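Local structure of inactive glucansucrase (Lactobacillus reuteri, 5JBD) at residues A[48-53]-A[759-764]; A[53-58]-A[81-86]; A[784-789]-A[849-854]; A[859-864]-A[874-879]. The protein is an inactive member of glycoside hydrolase family 70, a large multidomain protein built around a TIM-type barrel and holding a calcium ion. All blocks are in the same frame, centred on the assembly; numbering follows the deposited sequence.

Contact 1: A[48-53]-A[759-764]; sequences NIDGYL and QEAVTV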
loop_
_atom_site.group_PDB
_atom_site.type_symbol
_atom_site.label_atom_id
_atom_site.label_comp_id
_atom_site.label_asym_id
_atom_site.label_seq_id
_atom_site.Cartn_x
_atom_site.Cartn_y
_atom_site.Cartn_z
ATOM N N ASN A 48 12.399 12.118 28.883
ATOM C CA ASN A 48 12.151 13.251 28.015
ATOM C C ASN A 48 12.328 12.850 26.547
ATOM O O ASN A 48 12.927 11.816 26.230
ATOM C CB ASN A 48 13.085 14.402 28.377
ATOM C CG ASN A 48 14.521 14.097 28.023
ATOM O OD1 ASN A 48 15.022 14.540 26.991
ATOM N ND2 ASN A 48 15.166 13.272 28.833
ATOM N N ILE A 49 11.796 13.686 25.672
ATOM C CA ILE A 49 11.790 13.442 24.221
ATOM C C ILE A 49 12.379 14.689 23.586
ATOM O O ILE A 49 11.743 15.727 23.566
ATOM C CB ILE A 49 10.367 13.160 23.696
ATOM C CG1 ILE A 49 9.738 11.984 24.468
ATOM C CG2 ILE A 49 10.410 12.844 22.195
ATOM C CD1 ILE A 49 8.286 11.710 24.146
ATOM N N ASP A 50 13.635 14.593 23.157
ATOM C CA ASP A 50 14.416 15.748 22.703
ATOM C C ASP A 50 14.339 16.973 23.641
ATOM O O ASP A 50 14.220 18.108 23.185
ATOM C CB ASP A 50 13.978 16.129 21.278
ATOM C CG ASP A 50 14.096 14.973 20.302
ATOM O OD1 ASP A 50 15.231 14.511 20.070
ATOM O OD2 ASP A 50 13.063 14.511 19.778
ATOM N N GLY A 51 14.395 16.729 24.951
ATOM C CA GLY A 51 14.324 17.793 25.983
ATOM C C GLY A 51 12.929 18.074 26.541
ATOM O O GLY A 51 12.797 18.592 27.655
ATOM N N TYR A 52 11.888 17.740 25.777
ATOM C CA TYR A 52 10.505 18.032 26.165
ATOM C C TYR A 52 9.962 16.916 27.048
ATOM O O TYR A 52 10.455 15.791 26.998
ATOM C CB TYR A 52 9.634 18.247 24.902
ATOM C CG TYR A 52 10.169 19.398 24.083
ATOM C CD1 TYR A 52 9.867 20.718 24.434
ATOM C CD2 TYR A 52 11.056 19.179 23.027
ATOM C CE1 TYR A 52 10.399 21.784 23.734
ATOM C CE2 TYR A 52 11.594 20.242 22.315
ATOM C CZ TYR A 52 11.259 21.543 22.670
ATOM O OH TYR A 52 11.787 22.598 21.975
ATOM N N LEU A 53 8.943 17.239 27.837
ATOM C CA LEU A 53 8.298 16.275 28.739
ATOM C C LEU A 53 6.923 15.859 28.219
ATOM O O LEU A 53 6.204 16.678 27.653
ATOM C CB LEU A 53 8.130 16.881 30.134
ATOM C CG LEU A 53 9.384 17.249 30.943
ATOM C CD1 LEU A 53 8.997 17.445 32.400
ATOM C CD2 LEU A 53 10.561 16.294 30.810
ATOM N N GLN A 759 10.272 7.715 19.332
ATOM C CA GLN A 759 9.556 8.988 19.326
ATOM C C GLN A 759 10.509 10.168 19.196
ATOM O O GLN A 759 11.674 10.113 19.633
ATOM C CB GLN A 759 8.718 9.181 20.585
ATOM C CG GLN A 759 7.421 8.403 20.577
ATOM C CD GLN A 759 6.652 8.532 21.879
ATOM O OE1 GLN A 759 7.026 7.936 22.891
ATOM N NE2 GLN A 759 5.584 9.322 21.866
ATOM N N GLU A 760 9.984 11.234 18.596
ATOM C CA GLU A 760 10.726 12.453 18.345
ATOM C C GLU A 760 9.784 13.634 18.541
ATOM O O GLU A 760 8.617 13.561 18.163
ATOM C CB GLU A 760 11.275 12.429 16.916
ATOM C CG GLU A 760 12.290 13.523 16.592
ATOM C CD GLU A 760 12.805 13.474 15.160
ATOM O OE1 GLU A 760 12.399 12.579 14.369
ATOM O OE2 GLU A 760 13.623 14.356 14.819
ATOM N N ALA A 761 10.280 14.715 19.141
ATOM C CA ALA A 761 9.497 15.942 19.233
ATOM C C ALA A 761 9.561 16.632 17.877
ATOM O O ALA A 761 10.632 17.052 17.429
ATOM C CB ALA A 761 10.002 16.860 20.338
ATOM N N VAL A 762 8.414 16.720 17.224
ATOM C CA VAL A 762 8.288 17.432 15.942
ATOM C C VAL A 762 7.257 18.540 16.091
ATOM O O VAL A 762 6.362 18.435 16.928
ATOM C CB VAL A 762 7.874 16.486 14.792
ATOM C CG1 VAL A 762 9.048 15.618 14.385
ATOM C CG2 VAL A 762 6.682 15.614 15.164
ATOM N N THR A 763 7.394 19.600 15.301
ATOM C CA THR A 763 6.413 20.668 15.274
ATOM C C THR A 763 5.456 20.390 14.109
ATOM O O THR A 763 5.905 20.206 12.962
ATOM C CB THR A 763 7.093 22.029 15.144
ATOM O OG1 THR A 763 8.020 22.198 16.229
ATOM C CG2 THR A 763 6.065 23.150 15.192
ATOM N N VAL A 764 4.149 20.349 14.399
ATOM C CA VAL A 764 3.149 19.906 13.409
ATOM C C VAL A 764 1.920 20.797 13.235
ATOM O O VAL A 764 1.597 21.624 14.083
ATOM C CB VAL A 764 2.646 18.475 13.708
ATOM C CG1 VAL A 764 3.817 17.522 13.931
ATOM C CG2 VAL A 764 1.680 18.438 14.890
HETATM O O HOH W 1 14.299 11.613 19.391
#

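Contact 2: A[53-58]-A[81-86]; sequences LSYTDW and PLLMYI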
loop_
_atom_site.group_PDB
_atom_site.type_symbol
_atom_site.label_atom_id
_atom_site.label_comp_id
_atom_site.label_asym_id
_atom_site.label_seq_id
_atom_site.Cartn_x
_atom_site.Cartn_y
_atom_site.Cartn_z
ATOM N N LEU A 53 8.943 17.239 27.837
ATOM C CA LEU A 53 8.298 16.275 28.739
ATOM C C LEU A 53 6.923 15.859 28.219
ATOM O O LEU A 53 6.204 16.678 27.653
ATOM C CB LEU A 53 8.130 16.881 30.134
ATOM C CG LEU A 53 9.384 17.249 30.943
ATOM C CD1 LEU A 53 8.997 17.445 32.400
ATOM C CD2 LEU A 53 10.561 16.294 30.810
ATOM N N SER A 54 6.565 14.594 28.452
ATOM C CA SER A 54 5.244 14.063 28.154
ATOM C C SER A 54 4.490 13.753 29.441
ATOM O O SER A 54 5.048 13.129 30.338
ATOM C CB SER A 54 5.372 12.782 27.322
ATOM O OG SER A 54 4.114 12.149 27.189
ATOM N N TYR A 55 3.211 14.122 29.521
ATOM C CA TYR A 55 2.396 13.811 30.702
ATOM C C TYR A 55 2.290 12.321 31.015
ATOM O O TYR A 55 2.126 11.960 32.162
ATOM C CB TYR A 55 0.991 14.416 30.614
ATOM C CG TYR A 55 0.979 15.902 30.843
ATOM C CD1 TYR A 55 1.203 16.434 32.121
ATOM C CD2 TYR A 55 0.752 16.789 29.783
ATOM C CE1 TYR A 55 1.207 17.803 32.336
ATOM C CE2 TYR A 55 0.747 18.161 29.993
ATOM C CZ TYR A 55 0.975 18.660 31.262
ATOM O OH TYR A 55 0.989 20.009 31.464
ATOM N N THR A 56 2.386 11.461 30.011
ATOM C CA THR A 56 2.302 10.010 30.220
ATOM C C THR A 56 3.654 9.344 30.503
ATOM O O THR A 56 3.710 8.134 30.674
ATOM C CB THR A 56 1.610 9.315 29.013
ATOM O OG1 THR A 56 2.260 9.697 27.792
ATOM C CG2 THR A 56 0.154 9.725 28.963
ATOM N N ASP A 57 4.733 10.126 30.554
ATOM C CA ASP A 57 6.051 9.611 30.922
ATOM C C ASP A 57 6.232 9.583 32.441
ATOM O O ASP A 57 5.373 10.016 33.202
ATOM C CB ASP A 57 7.175 10.421 30.236
ATOM C CG ASP A 57 7.546 9.883 28.858
ATOM O OD1 ASP A 57 7.025 8.825 28.432
ATOM O OD2 ASP A 57 8.341 10.552 28.174
ATOM N N TRP A 58 7.366 9.030 32.854
ATOM C CA TRP A 58 7.682 8.800 34.225
ATOM C C TRP A 58 8.985 9.514 34.602
ATOM O O TRP A 58 9.789 9.898 33.736
ATOM C CB TRP A 58 7.814 7.291 34.447
ATOM C CG TRP A 58 6.536 6.503 34.283
ATOM C CD1 TRP A 58 5.672 6.496 33.198
ATOM C CD2 TRP A 58 6.003 5.562 35.207
ATOM N NE1 TRP A 58 4.631 5.641 33.423
ATOM C CE2 TRP A 58 4.809 5.049 34.641
ATOM C CE3 TRP A 58 6.409 5.104 36.462
ATOM C CZ2 TRP A 58 4.035 4.111 35.287
ATOM C CZ3 TRP A 58 5.638 4.168 37.106
ATOM C CH2 TRP A 58 4.453 3.681 36.515
ATOM N N PRO A 81 4.823 7.815 37.662
ATOM C CA PRO A 81 4.220 8.534 36.555
ATOM C C PRO A 81 4.083 10.018 36.874
ATOM O O PRO A 81 3.689 10.391 38.003
ATOM C CB PRO A 81 2.850 7.872 36.417
ATOM C CG PRO A 81 2.532 7.408 37.789
ATOM C CD PRO A 81 3.836 6.958 38.355
ATOM N N LEU A 82 4.415 10.851 35.893
ATOM C CA LEU A 82 4.309 12.304 36.035
ATOM C C LEU A 82 2.878 12.751 36.386
ATOM O O LEU A 82 2.696 13.733 37.121
ATOM C CB LEU A 82 4.839 13.013 34.784
ATOM C CG LEU A 82 6.368 13.046 34.613
ATOM C CD1 LEU A 82 6.787 13.353 33.178
ATOM C CD2 LEU A 82 6.990 14.046 35.572
ATOM N N LEU A 83 1.869 12.006 35.916
ATOM C CA LEU A 83 0.458 12.346 36.176
ATOM C C LEU A 83 -0.006 12.228 37.620
ATOM O O LEU A 83 -1.122 12.651 37.924
ATOM C CB LEU A 83 -0.488 11.538 35.264
ATOM C CG LEU A 83 -0.633 12.141 33.869
ATOM C CD1 LEU A 83 -1.182 11.096 32.900
ATOM C CD2 LEU A 83 -1.480 13.413 33.880
ATOM N N MET A 84 0.812 11.645 38.498
ATOM C CA MET A 84 0.595 11.738 39.954
ATOM C C MET A 84 0.923 13.123 40.530
ATOM O O MET A 84 0.467 13.440 41.643
ATOM C CB MET A 84 1.472 10.722 40.705
ATOM C CG MET A 84 0.926 9.319 40.724
ATOM S SD MET A 84 2.149 8.179 41.371
ATOM C CE MET A 84 2.179 8.614 43.111
ATOM N N TYR A 85 1.758 13.891 39.812
ATOM C CA TYR A 85 2.315 15.169 40.291
ATOM C C TYR A 85 1.976 16.400 39.445
ATOM O O TYR A 85 1.917 17.501 39.996
ATOM C CB TYR A 85 3.844 15.079 40.353
ATOM C CG TYR A 85 4.381 14.017 41.287
ATOM C CD1 TYR A 85 4.648 14.292 42.626
ATOM C CD2 TYR A 85 4.654 12.737 40.819
ATOM C CE1 TYR A 85 5.163 13.313 43.467
ATOM C CE2 TYR A 85 5.164 11.747 41.655
ATOM C CZ TYR A 85 5.421 12.040 42.975
ATOM O OH TYR A 85 5.907 11.065 43.822
ATOM N N ILE A 86 1.819 16.237 38.120
ATOM C CA ILE A 86 1.556 17.357 37.208
ATOM C C ILE A 86 0.426 17.050 36.233
ATOM O O ILE A 86 0.194 15.890 35.875
ATOM C CB ILE A 86 2.812 17.774 36.402
ATOM C CG1 ILE A 86 3.347 16.627 35.532
ATOM C CG2 ILE A 86 3.908 18.252 37.342
ATOM C CD1 ILE A 86 4.425 17.058 34.564
HETATM O O HOH W 2 2.394 9.748 33.839
#

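Contact 3: A[784-789]-A[849-854]; sequences QIYFAY and IGIGLA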
loop_
_atom_site.group_PDB
_atom_site.type_symbol
_atom_site.label_atom_id
_atom_site.label_comp_id
_atom_site.label_asym_id
_atom_site.label_seq_id
_atom_site.Cartn_x
_atom_site.Cartn_y
_atom_site.Cartn_z
ATOM N N GLN A 784 2.375 22.952 16.633
ATOM C CA GLN A 784 2.317 22.325 17.951
ATOM C C GLN A 784 3.345 21.224 18.043
ATOM O O GLN A 784 3.480 20.422 17.117
ATOM C CB GLN A 784 0.939 21.707 18.209
ATOM C CG GLN A 784 -0.205 22.696 18.341
ATOM C CD GLN A 784 0.014 23.716 19.432
ATOM O OE1 GLN A 784 0.343 23.375 20.567
ATOM N NE2 GLN A 784 -0.174 24.987 19.093
ATOM N N ILE A 785 4.042 21.157 19.173
ATOM C CA ILE A 785 4.972 20.061 19.414
ATOM C C ILE A 785 4.174 18.781 19.685
ATOM O O ILE A 785 3.284 18.771 20.527
ATOM C CB ILE A 785 5.989 20.398 20.536
ATOM C CG1 ILE A 785 6.857 21.577 20.071
ATOM C CG2 ILE A 785 6.837 19.171 20.853
ATOM C CD1 ILE A 785 8.007 21.957 20.959
ATOM N N TYR A 786 4.553 17.714 18.981
ATOM C CA TYR A 786 3.847 16.436 18.942
ATOM C C TYR A 786 4.898 15.332 18.987
ATOM O O TYR A 786 5.930 15.424 18.302
ATOM C CB TYR A 786 3.082 16.377 17.603
ATOM C CG TYR A 786 2.211 15.153 17.310
ATOM C CD1 TYR A 786 1.116 14.833 18.112
ATOM C CD2 TYR A 786 2.441 14.354 16.178
ATOM C CE1 TYR A 786 0.300 13.736 17.817
ATOM C CE2 TYR A 786 1.628 13.258 15.872
ATOM C CZ TYR A 786 0.554 12.951 16.684
ATOM O OH TYR A 786 -0.258 11.861 16.397
ATOM N N PHE A 787 4.654 14.294 19.786
ATOM C CA PHE A 787 5.647 13.240 19.997
ATOM C C PHE A 787 5.426 12.044 19.068
ATOM O O PHE A 787 5.158 10.923 19.502
ATOM C CB PHE A 787 5.669 12.815 21.473
ATOM C CG PHE A 787 5.978 13.935 22.435
ATOM C CD1 PHE A 787 7.050 14.803 22.214
ATOM C CD2 PHE A 787 5.232 14.096 23.593
ATOM C CE1 PHE A 787 7.345 15.822 23.112
ATOM C CE2 PHE A 787 5.529 15.105 24.502
ATOM C CZ PHE A 787 6.589 15.970 24.259
ATOM N N ALA A 788 5.570 12.292 17.768
ATOM C CA ALA A 788 5.320 11.270 16.751
ATOM C C ALA A 788 6.382 10.206 16.815
ATOM O O ALA A 788 7.543 10.501 17.132
ATOM C CB ALA A 788 5.314 11.896 15.361
ATOM N N TYR A 789 5.986 8.972 16.523
ATOM C CA TYR A 789 6.937 7.899 16.234
ATOM C C TYR A 789 7.492 8.147 14.833
ATOM O O TYR A 789 6.740 8.118 13.863
ATOM C CB TYR A 789 6.258 6.531 16.336
ATOM C CG TYR A 789 5.938 6.163 17.766
ATOM C CD1 TYR A 789 4.766 6.597 18.378
ATOM C CD2 TYR A 789 6.838 5.433 18.530
ATOM C CE1 TYR A 789 4.486 6.279 19.702
ATOM C CE2 TYR A 789 6.567 5.097 19.857
ATOM C CZ TYR A 789 5.392 5.530 20.437
ATOM O OH TYR A 789 5.121 5.218 21.742
ATOM N N ILE A 849 -2.121 9.270 19.634
ATOM C CA ILE A 849 -1.454 9.514 20.935
ATOM C C ILE A 849 -1.919 10.766 21.685
ATOM O O ILE A 849 -1.822 10.820 22.923
ATOM C CB ILE A 849 0.085 9.535 20.797
ATOM C CG1 ILE A 849 0.555 10.651 19.857
ATOM C CG2 ILE A 849 0.581 8.176 20.311
ATOM C CD1 ILE A 849 2.055 10.766 19.746
ATOM N N GLY A 850 -2.379 11.772 20.951
ATOM C CA GLY A 850 -2.882 13.017 21.520
ATOM C C GLY A 850 -1.977 14.189 21.202
ATOM O O GLY A 850 -0.758 14.028 21.094
ATOM N N ILE A 851 -2.580 15.368 21.078
ATOM C CA ILE A 851 -1.863 16.591 20.709
ATOM C C ILE A 851 -1.376 17.377 21.933
ATOM O O ILE A 851 -0.559 18.286 21.785
ATOM C CB ILE A 851 -2.741 17.476 19.769
ATOM C CG1 ILE A 851 -1.899 18.432 18.911
ATOM C CG2 ILE A 851 -3.780 18.291 20.542
ATOM C CD1 ILE A 851 -0.830 17.775 18.071
ATOM N N GLY A 852 -1.883 17.024 23.125
ATOM C CA GLY A 852 -1.546 17.710 24.381
ATOM C C GLY A 852 -0.633 16.958 25.330
ATOM O O GLY A 852 -0.602 17.280 26.519
ATOM N N LEU A 853 0.105 15.961 24.833
ATOM C CA LEU A 853 1.058 15.215 25.664
ATOM C C LEU A 853 2.199 16.100 26.155
ATOM O O LEU A 853 2.658 15.940 27.291
ATOM C CB LEU A 853 1.646 13.999 24.925
ATOM C CG LEU A 853 0.722 12.816 24.622
ATOM C CD1 LEU A 853 1.473 11.712 23.886
ATOM C CD2 LEU A 853 0.111 12.253 25.888
ATOM N N ALA A 854 2.652 17.018 25.295
ATOM C CA ALA A 854 3.779 17.904 25.609
ATOM C C ALA A 854 3.467 18.827 26.782
ATOM O O ALA A 854 2.486 19.570 26.741
ATOM C CB ALA A 854 4.165 18.717 24.381
HETATM O O HOH W 3 -1.164 21.071 21.483
HETATM O O HOH W 4 1.942 17.039 22.364
HETATM O O HOH W 5 2.237 14.472 21.492
#

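Contact 4: A[859-864]-A[874-879]; sequences NGDYAY and NTLLPT. With SO4 (sulfate ion), chain F.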
loop_
_atom_site.group_PDB
_atom_site.type_symbol
_atom_site.label_atom_id
_atom_site.label_comp_id
_atom_site.label_asym_id
_atom_site.label_seq_id
_atom_site.Cartn_x
_atom_site.Cartn_y
_atom_site.Cartn_z
ATOM N N ASN A 859 2.169 29.217 32.745
ATOM C CA ASN A 859 2.337 30.399 31.870
ATOM C C ASN A 859 2.423 30.121 30.354
ATOM O O ASN A 859 2.648 31.044 29.577
ATOM C CB ASN A 859 3.569 31.210 32.311
ATOM C CG ASN A 859 4.893 30.523 31.981
ATOM O OD1 ASN A 859 4.939 29.476 31.332
ATOM N ND2 ASN A 859 5.978 31.118 32.437
ATOM N N GLY A 860 2.264 28.868 29.933
ATOM C CA GLY A 860 2.267 28.517 28.512
ATOM C C GLY A 860 3.605 28.065 27.946
ATOM O O GLY A 860 3.643 27.494 26.861
ATOM N N ASP A 861 4.703 28.298 28.666
ATOM C CA ASP A 861 6.027 27.878 28.197
ATOM C C ASP A 861 6.139 26.359 28.178
ATOM O O ASP A 861 5.662 25.694 29.102
ATOM C CB ASP A 861 7.131 28.407 29.118
ATOM C CG ASP A 861 7.296 29.917 29.064
ATOM O OD1 ASP A 861 6.680 30.580 28.208
ATOM O OD2 ASP A 861 8.074 30.433 29.894
ATOM N N TYR A 862 6.775 25.815 27.141
ATOM C CA TYR A 862 7.122 24.396 27.127
ATOM C C TYR A 862 8.126 24.083 28.235
ATOM O O TYR A 862 9.099 24.821 28.424
ATOM C CB TYR A 862 7.717 23.981 25.780
ATOM C CG TYR A 862 6.680 23.745 24.702
ATOM C CD1 TYR A 862 5.902 22.584 24.699
ATOM C CD2 TYR A 862 6.468 24.678 23.689
ATOM C CE1 TYR A 862 4.941 22.364 23.708
ATOM C CE2 TYR A 862 5.503 24.466 22.700
ATOM C CZ TYR A 862 4.746 23.313 22.713
ATOM O OH TYR A 862 3.802 23.098 21.732
ATOM N N ALA A 863 7.873 23.007 28.976
ATOM C CA ALA A 863 8.856 22.476 29.905
ATOM C C ALA A 863 10.039 21.975 29.083
ATOM O O ALA A 863 9.870 21.543 27.933
ATOM C CB ALA A 863 8.268 21.346 30.740
ATOM N N TYR A 864 11.236 22.067 29.648
ATOM C CA TYR A 864 12.434 21.655 28.910
ATOM C C TYR A 864 13.517 21.217 29.858
ATOM O O TYR A 864 13.704 21.827 30.910
ATOM C CB TYR A 864 12.938 22.791 28.009
ATOM C CG TYR A 864 13.935 22.358 26.957
ATOM C CD1 TYR A 864 13.513 21.841 25.729
ATOM C CD2 TYR A 864 15.301 22.471 27.181
ATOM C CE1 TYR A 864 14.426 21.444 24.761
ATOM C CE2 TYR A 864 16.223 22.078 26.224
ATOM C CZ TYR A 864 15.787 21.575 25.011
ATOM O OH TYR A 864 16.722 21.190 24.066
ATOM N N ASN A 874 17.236 26.882 28.510
ATOM C CA ASN A 874 17.633 26.531 29.872
ATOM C C ASN A 874 16.588 25.570 30.439
ATOM O O ASN A 874 15.427 25.583 30.021
ATOM C CB ASN A 874 17.715 27.762 30.789
ATOM C CG ASN A 874 18.716 28.802 30.311
ATOM O OD1 ASN A 874 18.425 29.993 30.326
ATOM N ND2 ASN A 874 19.895 28.357 29.891
ATOM N N THR A 875 17.011 24.745 31.390
ATOM C CA THR A 875 16.101 23.835 32.075
ATOM C C THR A 875 14.942 24.602 32.717
ATOM O O THR A 875 15.152 25.628 33.361
ATOM C CB THR A 875 16.864 22.989 33.101
ATOM O OG1 THR A 875 17.738 22.098 32.397
ATOM C CG2 THR A 875 15.910 22.183 34.011
ATOM N N LEU A 876 13.722 24.124 32.488
ATOM C CA LEU A 876 12.513 24.744 33.031
ATOM C C LEU A 876 11.503 23.635 33.317
ATOM O O LEU A 876 10.980 23.036 32.375
ATOM C CB LEU A 876 11.940 25.751 32.019
ATOM C CG LEU A 876 10.649 26.492 32.401
ATOM C CD1 LEU A 876 10.880 27.392 33.609
ATOM C CD2 LEU A 876 10.094 27.285 31.218
ATOM N N LEU A 877 11.244 23.360 34.599
ATOM C CA LEU A 877 10.372 22.245 35.002
ATOM C C LEU A 877 9.186 22.710 35.847
ATOM O O LEU A 877 9.260 23.747 36.519
ATOM C CB LEU A 877 11.168 21.203 35.781
ATOM C CG LEU A 877 12.352 20.563 35.042
ATOM C CD1 LEU A 877 13.105 19.645 35.979
ATOM C CD2 LEU A 877 11.913 19.810 33.795
ATOM N N PRO A 878 8.082 21.937 35.837
ATOM C CA PRO A 878 6.949 22.268 36.710
ATOM C C PRO A 878 7.350 22.373 38.176
ATOM O O PRO A 878 8.211 21.618 38.650
ATOM C CB PRO A 878 5.983 21.100 36.502
ATOM C CG PRO A 878 6.314 20.585 35.144
ATOM C CD PRO A 878 7.801 20.751 35.009
ATOM N N THR A 879 6.735 23.316 38.876
ATOM C CA THR A 879 7.047 23.575 40.277
ATOM C C THR A 879 6.853 22.357 41.209
ATOM O O THR A 879 7.579 22.203 42.189
ATOM C CB THR A 879 6.219 24.776 40.779
ATOM O OG1 THR A 879 6.629 25.122 42.108
ATOM C CG2 THR A 879 4.697 24.504 40.762
HETATM S S SO4 F . 3.760 25.251 37.101
HETATM O O1 SO4 F . 2.687 25.397 38.112
HETATM O O2 SO4 F . 5.062 25.695 37.650
HETATM O O3 SO4 F . 3.437 26.090 35.929
HETATM O O4 SO4 F . 3.868 23.834 36.696
#

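Contact 1: A[48-53]-A[759-764]
Asp50, Ile49 and Tyr52 sit on the Ala761 part of strand 758-767, which belongs to the six-stranded antiparallel sheet. All three come from a type I' beta turn running from Ile49 to Tyr52. Polar contacts centre on Asp50. Its OD2 accepts from Ala761 N at 2.9 Å, with an N-H...O angle of 164°, so the bond is nearly straight. Asp50 CG stands anti to its own carbonyl carbon (chi1 -56°), beside its backbone N, and OD2 reaches the strand. The other oxygen, Asp50 OD1, is 3.1 Å from a water that also bonds to Gln759 O. OD2 passes beside Glu760 CG at 3.4 Å. The Glu760 carboxylate is used elsewhere: its OE1 is bonded to Thr790 OG1 and Ala838 N.

The apolar contacts are small and fall on Ala761 CB. Tyr52 brings one ring carbon, CD2, to 3.7 Å from Ala761 CB. Ile49 CG2 is 4.4 Å from Ala761 CB and packs over the strand backbone, 3.6 Å from Ala761 N. The Tyr52 hydroxyl is bonded to Asn208 O.

The turn is also braced from within. Ile49 and Tyr52 exchange two backbone hydrogen bonds. Gly51 takes the third position of the turn with a positive phi (94°). An Asx motif completes it: Asn48 OD1 accepts from Gly51 N at 3.1 Å through a lone pair in the carbonyl plane.

Contact 2: A[53-58]-A[81-86]
The Trp58 ring system carries Pro81 on one face. Pro81 N sits 3.3 Å above the indole plane, offset toward the rim. Pro81 CD makes a CH-pi contact with the six-membered ring, 3.7 Å from its centroid and 17° off the normal. The Tyr55 ring is met obliquely by Ile86: Ile86 CD1 comes 4.0 Å from Tyr55 CE1. Ile86 CG1 takes the position between its backbone N and carbonyl carbon (chi1 60°) and also touches the ring.

Between the two rings the backbone makes the polar contacts. Leu82 N donates to Asp57 O at 3.0 Å, nearly straight. A water donates to Tyr55 O and Asp57 O and accepts from Leu83 N, so it ties the two segments together. Leucine side chains close in on the carbonyls: Leu82 CD1 is 3.3 Å from Ser54 O, and Leu83 CG is 3.2 Å from Tyr55 O.

Helix 151-162 also meets this region, touching Trp58 through Ala154 and Pro81 through Leu153 and Ile157. The arrangement joins a type I beta turn, Ser54 to Asp57, to the 3-10 segment 82-84. Next to them, Trp58, just after the turn, and Pro81, just before the 3-10 segment, form a non-hydrogen-bonded antiparallel bridge between short strands 58-59 and 80-81.

Contact 3: A[784-789]-A[849-854]
Tyr786 and Phe787, on strand 784-791, an edge strand of the six-stranded antiparallel sheet, pack against the loop 849-854. Tyr786 CG stands anti to its backbone N (chi1 -178°), and the ring it carries meets Ile849, Gly850 and Ile851. Ile849 CD1 lies over one face of the Tyr786 ring, with Ile849 CG1 3.7 Å from Tyr786 CE1. Gly850 O reaches the edge of that ring near its plane, 3.5 Å from CE1. Ile851 comes in at about a right angle to Tyr786, its CD1 3.5 Å from ring atom CD1. The Phe787 ring meets the other end of the loop, touching Leu853 CB and Ala854.

Water links the backbones. One water accepts from Phe787 N and donates to Gly850 O. Another donates to Ile785 O and accepts from Ala854 N. Further out, Glu172 OE2 accepts from Tyr786 OH and from the backbone N of Ile849 and Gly850, and so positions both sides of the contact. Gln784, Tyr786 and Ala788 are bonded through their backbones to Val764, Val762 and Glu760 of strand 758-767. Phe787 is the centre of an inverse gamma turn, and its O bonds to Gln759 NE2. Ile849 CD1 presses on that same oxygen, 3.1 Å from Phe787 O.

Contact 4: A[859-864]-A[874-879]
Tyr864 and Leu876 pair through their backbones in a single antiparallel, hydrogen-bonded bridge. Tyr864 N donates to Leu876 O at 2.9 Å. Leu876 N returns a bond to Tyr864 O at 2.8 Å and 172°, in the carbonyl plane. Each acceptor also meets a CA-H group: Ala863 CA lies 3.3 Å from Leu876 O, and Thr875 CA lies 3.3 Å from Tyr864 O. The N-H and C=O of both residues are therefore all used within the bridge.

Side chains add a little apolar contact. The Leu876 and Asp861 side chains cross at about a right angle, Leu876 CD2 lying 3.8 Å from Asp861 CB. Ala863 CB faces Pro878 CD. The polar ends find partners beyond the bridge: Tyr864 OH bonds to Ala872 N, and Thr875 OG1 to Asn866 N.

The segment 859-864 begins with an Asx turn. Asn859 OD1 accepts from Asp861 N at 2.9 Å, the donor tilted 34° from the carbonyl plane. A weak bond joins Asn859 ND2 to Asp861 OD2. At the end of 874-879, Thr879 N donates to a sulfate oxygen, O2, at 3.2 Å. The sulfate is also bonded to Ala858 N, just before Asn859, and is probably from the crystallisation liquor.

Both segments follow strand 841-845 in loop structure near the C-terminus. The Tyr864 ring packs edge-to-face with Tyr52 and Phe873, and Tyr862 OH reaches Ile785 N on strand 784-791.

Overall arrangement
The four contacts form one cluster. Contacts 1 and 3 are closest, with centres about 8 Å apart, and contain the neighbouring strands 758-767 and 784-791 of one sheet. The centres of contacts 1 and 4, 1 and 2, 2 and 3, and 2 and 4 lie about 14 Å apart. Contacts 3 and 4 are about 16 Å apart. Contacts 1 and 2 share Leu53. Along the chain, 48-58 and 81-86 come early, while 759-764 and all later segments lie near the C-terminal end. The cluster thus brings both ends of the chain together beside the sheet, consistent with the U-shaped chain path of family 70.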